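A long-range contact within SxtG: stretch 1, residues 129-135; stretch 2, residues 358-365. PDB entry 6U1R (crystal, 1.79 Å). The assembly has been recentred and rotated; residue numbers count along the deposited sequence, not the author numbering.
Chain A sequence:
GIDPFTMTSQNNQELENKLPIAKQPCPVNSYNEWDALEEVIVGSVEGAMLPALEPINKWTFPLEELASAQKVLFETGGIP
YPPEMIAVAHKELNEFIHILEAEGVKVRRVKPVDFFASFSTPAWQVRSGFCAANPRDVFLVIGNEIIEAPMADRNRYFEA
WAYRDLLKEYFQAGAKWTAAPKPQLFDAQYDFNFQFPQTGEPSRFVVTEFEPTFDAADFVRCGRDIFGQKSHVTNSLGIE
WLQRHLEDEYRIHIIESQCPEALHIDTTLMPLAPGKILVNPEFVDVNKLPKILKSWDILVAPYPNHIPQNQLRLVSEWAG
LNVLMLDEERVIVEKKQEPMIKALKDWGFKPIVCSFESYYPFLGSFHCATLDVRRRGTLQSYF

Stretch 1 (129-135) GFCAANP
Stretch 2, residues 358-365: SYYPFLGS

Two segments of one chain, at least 226 residues apart where they touch, bury 299 Å² between them. Stretch 1 has no regular helix or strand. Tyr-360 and Pro-361 lie in a 3-10 segment that begins earlier in the chain. The CA atoms of Ala-133 and Phe-362 lie 6.6 Å apart, those of Asn-134 and Gly-364 6.4 Å, so the chains run roughly the same way here. Phe-130, Ala-133, Asn-134, Tyr-359 and Phe-362 are buried.

Two hydrogen bonds cross the contact, each from a side chain to a backbone carbonyl. Tyr-359 OH donates to Ala-133 O at 2.7 Å. Tyr-359 (-81/-24) has chi1 -145°, between wells, and chi2 84°; CA to CB points sideways, but the phenol end reaches stretch 1, with Ala-133 O near the ring plane. Asn-134 (-126/73; m, chi2 -84°) supplies an amide N-H to a buried carbonyl: its ND2 donates to Phe-362 O at 2.9 Å, angle 167°. Asn-134 OD1 lies 3.3 Å from Leu-363 O, but both are acceptors, so no hydrogen bond forms. Asn-134 OD1 also lies 3.4 Å from Gly-364 CA. An ideal CB on Gly-364 would be 2.2 Å from Asn-134 OD1, a clash that glycine avoids.

Within stretch 2, Phe-362 N donates to Tyr-359 O at 2.9 Å, and Leu-363 N to Tyr-360 O at 2.8 Å. Leu-363 has positive phi (76/29); Gly-364 is extended (-157/167). Ala-133 N (-78/-22) donates to Cys-131 SG at 3.6 Å; Cys-131 is p.

Ala-133 CB points toward stretch 2, 3.9 Å from Phe-362 CB and 3.9 Å from Tyr-359 CZ; its methyl meets both, in directions roughly at right angles. Phe-362 (-89/11) is m, chi2 85°. Phe-130 (t, chi2 41°) leaves sideways but is long enough for its CZ to reach Leu-363 CD1 at 3.7 Å. Leu-363 is m, t and partly exposed.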

# COMPACT_ATOMS: atom_id res chain seq x y z
N GLY A 129 1.82 17.09 -8.68
CA GLY A 129 2.70 16.41 -7.74
C GLY A 129 3.84 17.30 -7.29
O GLY A 129 3.78 18.53 -7.38
N PHE A 130 4.91 16.64 -6.81
CA PHE A 130 6.10 17.31 -6.31
C PHE A 130 7.23 17.01 -7.28
O PHE A 130 7.33 17.68 -8.33
CB PHE A 130 6.37 16.88 -4.85
CG PHE A 130 7.66 17.45 -4.23
CD1 PHE A 130 8.05 18.76 -4.45
CD2 PHE A 130 8.46 16.65 -3.41
CE1 PHE A 130 9.22 19.27 -3.88
CE2 PHE A 130 9.65 17.16 -2.82
CZ PHE A 130 10.02 18.47 -3.06
N CYS A 131 8.04 15.98 -7.05
CA CYS A 131 9.19 15.66 -7.89
C CYS A 131 9.77 14.32 -7.42
O CYS A 131 9.29 13.72 -6.44
CB CYS A 131 10.25 16.78 -7.86
SG CYS A 131 11.14 16.98 -6.31
N ALA A 132 10.81 13.86 -8.10
CA ALA A 132 11.48 12.62 -7.72
C ALA A 132 12.92 12.88 -7.26
O ALA A 132 13.81 12.06 -7.46
CB ALA A 132 11.47 11.62 -8.88
N ALA A 133 13.13 14.00 -6.57
CA ALA A 133 14.45 14.36 -6.08
C ALA A 133 14.83 13.58 -4.81
O ALA A 133 16.03 13.43 -4.53
CB ALA A 133 14.52 15.87 -5.81
N ASN A 134 13.86 13.05 -4.07
CA ASN A 134 14.11 12.49 -2.73
C ASN A 134 13.59 11.06 -2.63
O ASN A 134 12.59 10.81 -1.95
CB ASN A 134 13.45 13.34 -1.65
CG ASN A 134 13.94 14.78 -1.62
OD1 ASN A 134 14.96 15.07 -1.00
ND2 ASN A 134 13.22 15.68 -2.25
N PRO A 135 14.27 10.09 -3.26
CA PRO A 135 13.86 8.68 -3.09
C PRO A 135 13.75 8.25 -1.63
O PRO A 135 12.92 7.38 -1.29
CB PRO A 135 14.96 7.88 -3.81
CG PRO A 135 15.79 8.85 -4.53
CD PRO A 135 15.52 10.23 -4.02
N SER A 358 22.94 23.40 -4.61
CA SER A 358 21.88 23.63 -5.59
C SER A 358 20.76 22.61 -5.47
O SER A 358 19.69 22.83 -6.04
CB SER A 358 22.42 23.57 -7.02
OG SER A 358 23.29 24.67 -7.27
N TYR A 359 21.00 21.50 -4.78
CA TYR A 359 19.97 20.51 -4.53
C TYR A 359 19.07 20.89 -3.36
O TYR A 359 17.93 20.45 -3.30
CB TYR A 359 20.62 19.15 -4.27
CG TYR A 359 19.83 17.97 -4.79
CD1 TYR A 359 19.95 17.56 -6.12
CD2 TYR A 359 19.01 17.23 -3.95
CE1 TYR A 359 19.24 16.46 -6.60
CE2 TYR A 359 18.29 16.13 -4.43
CZ TYR A 359 18.41 15.76 -5.75
OH TYR A 359 17.72 14.67 -6.23
N TYR A 360 19.56 21.73 -2.44
CA TYR A 360 18.81 22.01 -1.22
C TYR A 360 17.41 22.56 -1.46
O TYR A 360 16.51 22.24 -0.67
CB TYR A 360 19.60 22.99 -0.33
CG TYR A 360 20.91 22.48 0.25
CD1 TYR A 360 21.35 21.18 0.07
CD2 TYR A 360 21.70 23.33 1.00
CE1 TYR A 360 22.56 20.75 0.61
CE2 TYR A 360 22.89 22.92 1.55
CZ TYR A 360 23.31 21.63 1.36
OH TYR A 360 24.49 21.20 1.90
N PRO A 361 17.16 23.41 -2.47
CA PRO A 361 15.78 23.90 -2.69
C PRO A 361 14.82 22.80 -3.05
O PRO A 361 13.60 23.01 -2.98
CB PRO A 361 15.92 24.91 -3.83
CG PRO A 361 17.37 25.17 -3.99
CD PRO A 361 18.11 24.01 -3.42
N PHE A 362 15.31 21.63 -3.47
CA PHE A 362 14.48 20.47 -3.72
C PHE A 362 14.29 19.62 -2.47
O PHE A 362 13.79 18.49 -2.57
CB PHE A 362 15.08 19.65 -4.86
CG PHE A 362 15.20 20.43 -6.14
CD1 PHE A 362 16.31 21.23 -6.36
CD2 PHE A 362 14.18 20.40 -7.09
CE1 PHE A 362 16.42 21.99 -7.52
CE2 PHE A 362 14.28 21.15 -8.26
CZ PHE A 362 15.39 21.95 -8.47
N LEU A 363 14.70 20.14 -1.31
CA LEU A 363 14.40 19.63 0.02
C LEU A 363 15.22 18.40 0.39
O LEU A 363 14.77 17.56 1.19
CB LEU A 363 12.91 19.32 0.16
CG LEU A 363 11.97 20.49 -0.19
CD1 LEU A 363 10.54 20.17 0.21
CD2 LEU A 363 12.44 21.78 0.44
N GLY A 364 16.42 18.28 -0.16
CA GLY A 364 17.31 17.20 0.24
C GLY A 364 18.77 17.49 -0.02
O GLY A 364 19.13 18.41 -0.76
N SER A 365 19.62 16.66 0.59
CA SER A 365 21.02 16.57 0.19
C SER A 365 21.32 15.09 -0.09
O SER A 365 20.41 14.37 -0.51
CB SER A 365 21.94 17.17 1.26
OG SER A 365 23.28 17.27 0.79